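Local coordinates for lipoate-protein ligase 1 (Plasmodium falciparum, PDB 5T8U) that belongs to the lipoate-protein ligase family, pairing a catalytic domain of the class II tRNA-synthetase clan with a smaller C-terminal domain, and binds lipoic acid, at residues S118-I123 against F163-T168; N142-T145 against C151-S154. All blocks are in the same frame, centred on the assembly; numbering follows the deposited sequence.

Contact 1: S118-I123 against F163-T168; sequences SSNFLI and FLHHGT. With LPA (lipoic acid), chain C.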
# COMPACT_ATOMS: atom_id res chain seq x y z
N SER A 118 3.77 2.32 13.66
CA SER A 118 4.30 1.53 14.77
C SER A 118 3.17 0.91 15.58
O SER A 118 3.21 -0.28 15.91
CB SER A 118 5.19 2.40 15.65
OG SER A 118 6.29 2.91 14.91
N SER A 119 2.15 1.70 15.92
CA SER A 119 1.05 1.17 16.72
C SER A 119 0.33 0.05 15.98
O SER A 119 0.02 -0.99 16.58
CB SER A 119 0.07 2.30 17.07
OG SER A 119 0.57 3.10 18.12
N ASN A 120 0.06 0.22 14.69
CA ASN A 120 -0.57 -0.84 13.91
C ASN A 120 0.25 -2.13 13.99
O ASN A 120 -0.28 -3.21 14.30
CB ASN A 120 -0.73 -0.40 12.46
CG ASN A 120 -1.55 0.87 12.32
OD1 ASN A 120 -2.23 1.29 13.26
ND2 ASN A 120 -1.49 1.49 11.15
N PHE A 121 1.56 -2.03 13.73
CA PHE A 121 2.42 -3.20 13.84
C PHE A 121 2.39 -3.79 15.24
O PHE A 121 2.56 -5.00 15.40
CB PHE A 121 3.86 -2.83 13.45
CG PHE A 121 4.10 -2.79 11.97
CD1 PHE A 121 3.93 -3.93 11.20
CD2 PHE A 121 4.52 -1.63 11.35
CE1 PHE A 121 4.16 -3.90 9.83
CE2 PHE A 121 4.75 -1.59 9.98
CZ PHE A 121 4.57 -2.73 9.22
N LEU A 122 2.16 -2.96 16.26
CA LEU A 122 2.06 -3.48 17.62
C LEU A 122 0.76 -4.25 17.81
O LEU A 122 0.73 -5.26 18.53
CB LEU A 122 2.17 -2.35 18.64
CG LEU A 122 2.06 -2.78 20.11
CD1 LEU A 122 3.13 -3.80 20.47
CD2 LEU A 122 2.14 -1.57 21.03
N ILE A 123 -0.33 -3.78 17.20
CA ILE A 123 -1.58 -4.54 17.24
C ILE A 123 -1.38 -5.90 16.60
O ILE A 123 -1.81 -6.93 17.14
CB ILE A 123 -2.71 -3.74 16.56
CG1 ILE A 123 -3.00 -2.46 17.35
CG2 ILE A 123 -3.98 -4.60 16.44
CD1 ILE A 123 -3.96 -1.51 16.65
N PHE A 163 -4.24 8.90 7.12
CA PHE A 163 -3.05 8.09 6.90
C PHE A 163 -3.49 6.65 6.68
O PHE A 163 -4.25 6.10 7.49
CB PHE A 163 -2.08 8.18 8.08
CG PHE A 163 -0.93 7.21 7.99
CD1 PHE A 163 0.12 7.44 7.11
CD2 PHE A 163 -0.91 6.07 8.77
CE1 PHE A 163 1.17 6.54 7.02
CE2 PHE A 163 0.14 5.18 8.69
CZ PHE A 163 1.18 5.41 7.81
N LEU A 164 -3.00 6.05 5.60
CA LEU A 164 -3.39 4.71 5.19
C LEU A 164 -2.17 3.80 5.22
O LEU A 164 -1.21 4.02 4.47
CB LEU A 164 -4.02 4.72 3.80
CG LEU A 164 -4.53 3.38 3.25
CD1 LEU A 164 -5.72 3.60 2.33
CD2 LEU A 164 -3.44 2.64 2.49
N HIS A 165 -2.20 2.79 6.09
CA HIS A 165 -1.16 1.77 6.19
C HIS A 165 -1.82 0.43 5.87
O HIS A 165 -2.48 -0.16 6.73
CB HIS A 165 -0.53 1.78 7.58
CG HIS A 165 0.31 0.57 7.89
ND1 HIS A 165 0.80 0.31 9.15
CD2 HIS A 165 0.76 -0.43 7.09
CE1 HIS A 165 1.50 -0.81 9.12
NE2 HIS A 165 1.50 -1.27 7.89
N HIS A 166 -1.64 -0.05 4.64
CA HIS A 166 -2.25 -1.30 4.21
C HIS A 166 -1.16 -2.30 3.84
O HIS A 166 -0.23 -1.96 3.09
CB HIS A 166 -3.23 -1.08 3.05
CG HIS A 166 -2.57 -0.98 1.70
ND1 HIS A 166 -2.47 -2.05 0.84
CD2 HIS A 166 -2.01 0.07 1.06
CE1 HIS A 166 -1.86 -1.67 -0.26
NE2 HIS A 166 -1.57 -0.39 -0.16
N GLY A 167 -1.28 -3.51 4.36
CA GLY A 167 -0.28 -4.54 4.16
C GLY A 167 -0.92 -5.91 4.04
O GLY A 167 -2.14 -6.07 4.16
N THR A 168 -0.07 -6.90 3.80
CA THR A 168 -0.49 -8.28 3.59
C THR A 168 0.07 -9.17 4.69
O THR A 168 1.22 -8.98 5.13
CB THR A 168 -0.02 -8.80 2.23
OG1 THR A 168 -0.47 -10.15 2.04
CG2 THR A 168 1.50 -8.76 2.12
C1 LPA C . 6.32 -4.64 -0.02
O1 LPA C . 6.77 -5.76 0.37
C2 LPA C . 4.96 -4.16 0.47
O2 LPA C . 7.00 -3.93 -0.80
C3 LPA C . 3.87 -5.04 -0.13
C4 LPA C . 2.50 -4.38 0.04
C5 LPA C . 1.49 -5.12 -0.83
C6 LPA C . 0.24 -4.47 -0.81
S6 LPA C . -0.58 -4.86 -2.05
C7 LPA C . -0.81 -5.06 0.76
C8 LPA C . -2.34 -5.19 0.33
S8 LPA C . -2.41 -4.84 -1.47
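N120 and F121, neighbours on helix 117-132, converge on a single ring of strand 162-170, that of H165, and the strand around it shows how alternation divides the two faces of a sheet. L164 packs against helix 22-34, on the far side from N120 and F121. H165 then swings its ring to the helix, with CG anti to the backbone N (chi1 167°). There ND1 accepts a hydrogen bond from N120 ND2 at 3.3 Å, nearly straight at the hydrogen. H165 ND1 lies close to the amide plane of N120, but ND2 stands 31° out of the imidazole plane, and N116 holds the other end of the amide by a hydrogen bond to N120 OD1. F121 meets the next corner of the ring: H165 CE1 lies over one face of the phenyl group, offset toward its rim, 3.5 Å from F121 CE2. The two rings meet obliquely, their planes at 52°. H166 points to the other face of the sheet, where its ring edge meets lipoic acid; H166 ND1 is 3.2 Å from C8 of the ligand, and H166 NE2 is hydrogen-bonded to the hydroxyl of T94. G167 and T168 continue this wall with backbone atoms, G167 C lying 3.4 Å from C7 of lipoic acid. Both ring nitrogens of H165 thus find partners in this buried setting: N120 donates to ND1, while NE2 is hydrogen-bonded to the hydroxyl of S154. An accepting ND1 is consistent with a ring that carries its proton on NE2, a tautomer the oriented amide would help to select.

Contact 2: N142-T145 against C151-S154; sequences NDIT and CSGS. With LPA (lipoic acid), chain C.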
# COMPACT_ATOMS: atom_id res chain seq x y z
N ASN A 142 8.28 -1.65 6.94
CA ASN A 142 7.14 -2.21 6.24
C ASN A 142 7.06 -3.74 6.27
O ASN A 142 6.21 -4.30 5.56
CB ASN A 142 7.16 -1.76 4.77
CG ASN A 142 8.27 -2.41 3.98
OD1 ASN A 142 9.42 -2.44 4.41
ND2 ASN A 142 7.93 -2.96 2.82
N ASP A 143 7.89 -4.43 7.04
CA ASP A 143 7.94 -5.88 7.00
C ASP A 143 7.84 -6.47 8.40
O ASP A 143 8.27 -5.86 9.38
CB ASP A 143 9.22 -6.38 6.33
CG ASP A 143 9.18 -6.23 4.82
OD1 ASP A 143 8.23 -5.60 4.32
OD2 ASP A 143 10.09 -6.74 4.14
N ILE A 144 7.28 -7.68 8.47
CA ILE A 144 7.21 -8.46 9.69
C ILE A 144 7.85 -9.81 9.41
O ILE A 144 7.48 -10.50 8.46
CB ILE A 144 5.76 -8.65 10.19
CG1 ILE A 144 5.05 -7.30 10.32
CG2 ILE A 144 5.75 -9.40 11.52
CD1 ILE A 144 3.56 -7.42 10.62
N THR A 145 8.83 -10.18 10.24
CA THR A 145 9.47 -11.48 10.16
C THR A 145 9.13 -12.31 11.39
O THR A 145 8.77 -11.78 12.45
CB THR A 145 10.99 -11.33 10.04
OG1 THR A 145 11.51 -10.70 11.22
CG2 THR A 145 11.36 -10.49 8.82
N CYS A 151 6.75 -12.61 6.59
CA CYS A 151 5.38 -13.11 6.66
C CYS A 151 4.34 -12.03 6.42
O CYS A 151 3.15 -12.36 6.30
CB CYS A 151 5.12 -13.77 8.03
SG CYS A 151 4.75 -12.62 9.36
N SER A 152 4.74 -10.76 6.34
CA SER A 152 3.82 -9.68 6.06
C SER A 152 4.57 -8.55 5.37
O SER A 152 5.77 -8.36 5.60
CB SER A 152 3.14 -9.17 7.34
OG SER A 152 2.68 -7.84 7.18
N GLY A 153 3.86 -7.81 4.53
CA GLY A 153 4.48 -6.72 3.79
C GLY A 153 3.55 -5.53 3.62
O GLY A 153 2.45 -5.67 3.09
N SER A 154 3.99 -4.35 4.05
CA SER A 154 3.12 -3.19 4.16
C SER A 154 3.51 -2.09 3.18
O SER A 154 4.61 -2.07 2.63
CB SER A 154 3.15 -2.64 5.59
OG SER A 154 2.73 -3.62 6.52
C1 LPA C . 6.32 -4.64 -0.02
O1 LPA C . 6.77 -5.76 0.37
C2 LPA C . 4.96 -4.16 0.47
O2 LPA C . 7.00 -3.93 -0.80
C3 LPA C . 3.87 -5.04 -0.13
C4 LPA C . 2.50 -4.38 0.04
C5 LPA C . 1.49 -5.12 -0.83
C6 LPA C . 0.24 -4.47 -0.81
S6 LPA C . -0.58 -4.86 -2.05
C7 LPA C . -0.81 -5.06 0.76
C8 LPA C . -2.34 -5.19 0.33
S8 LPA C . -2.41 -4.84 -1.47
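I144 and S152 stand side by side on one face of a beta hairpin, the isoleucine's outer branch reaching along the serine so that I144 CD1 lies 3.6 Å from S152 OG. I144 CG1 is anti to the carbonyl carbon (chi1 -54°), which carries CD1 over the serine, while the other branch, CG2, turns to C151 SG at 4.0 Å. F121, I124 and L125 of helix 117-132 pack on this isoleucine, and the serine hydroxyl is hydrogen-bonded to T168 O on the adjoining strand. The opposite face carries D143, whose OD1 comes within 3.9 Å of G153 CA; G153 has no side chain here, and the carboxylate of lipoic acid approaches it on the D143 face. N142 is turned differently again. Its CB already lies beside S154 O, and with CG between the backbone N and the carbonyl carbon (chi1 71°) the amide turns so that ND2 reaches the same carbonyl, to which it donates a long, weak hydrogen bond; N142 ND2 is also 3.7 Å from the carboxyl carbon C1 of the ligand. Beneath the side chains the ladder is uneven. S154 N gives a short bond of 2.7 Å to N142 O, whereas I144 N to S152 O is weak. I144 O receives C151 N at 2.9 Å, and S152 N only weakly. Carbonyls of strand 150-159 face the ligand's aliphatic chain, G153 O being 3.3 Å from its C4. With C151 and S152 both opposite I144, the pairing is a classic beta bulge in an antiparallel hairpin, whose other end, N142, G153 and S154, lines the lipoic acid pocket.

The two contacts lie within the catalytic domain, their centres about 10 Å apart, and share one large mixed sheet in which strands 150-159 and 162-170 are antiparallel neighbours. Along the chain the order is helix 117-132, strand 143-145, strand 150-159, strand 162-170, so both halves of contact 2 fall between those of contact 1. The adjoining strands are stitched directly, with a probable hydrogen bond of 2.9 Å from T168 N to G153 O. Helix 117-132 spans the pair, its F121 packing against S154 as well. Contact 1 therefore backs the sheet with a helix, while contact 2 extends it edgeward, and both supply wall to one lipoic acid pocket.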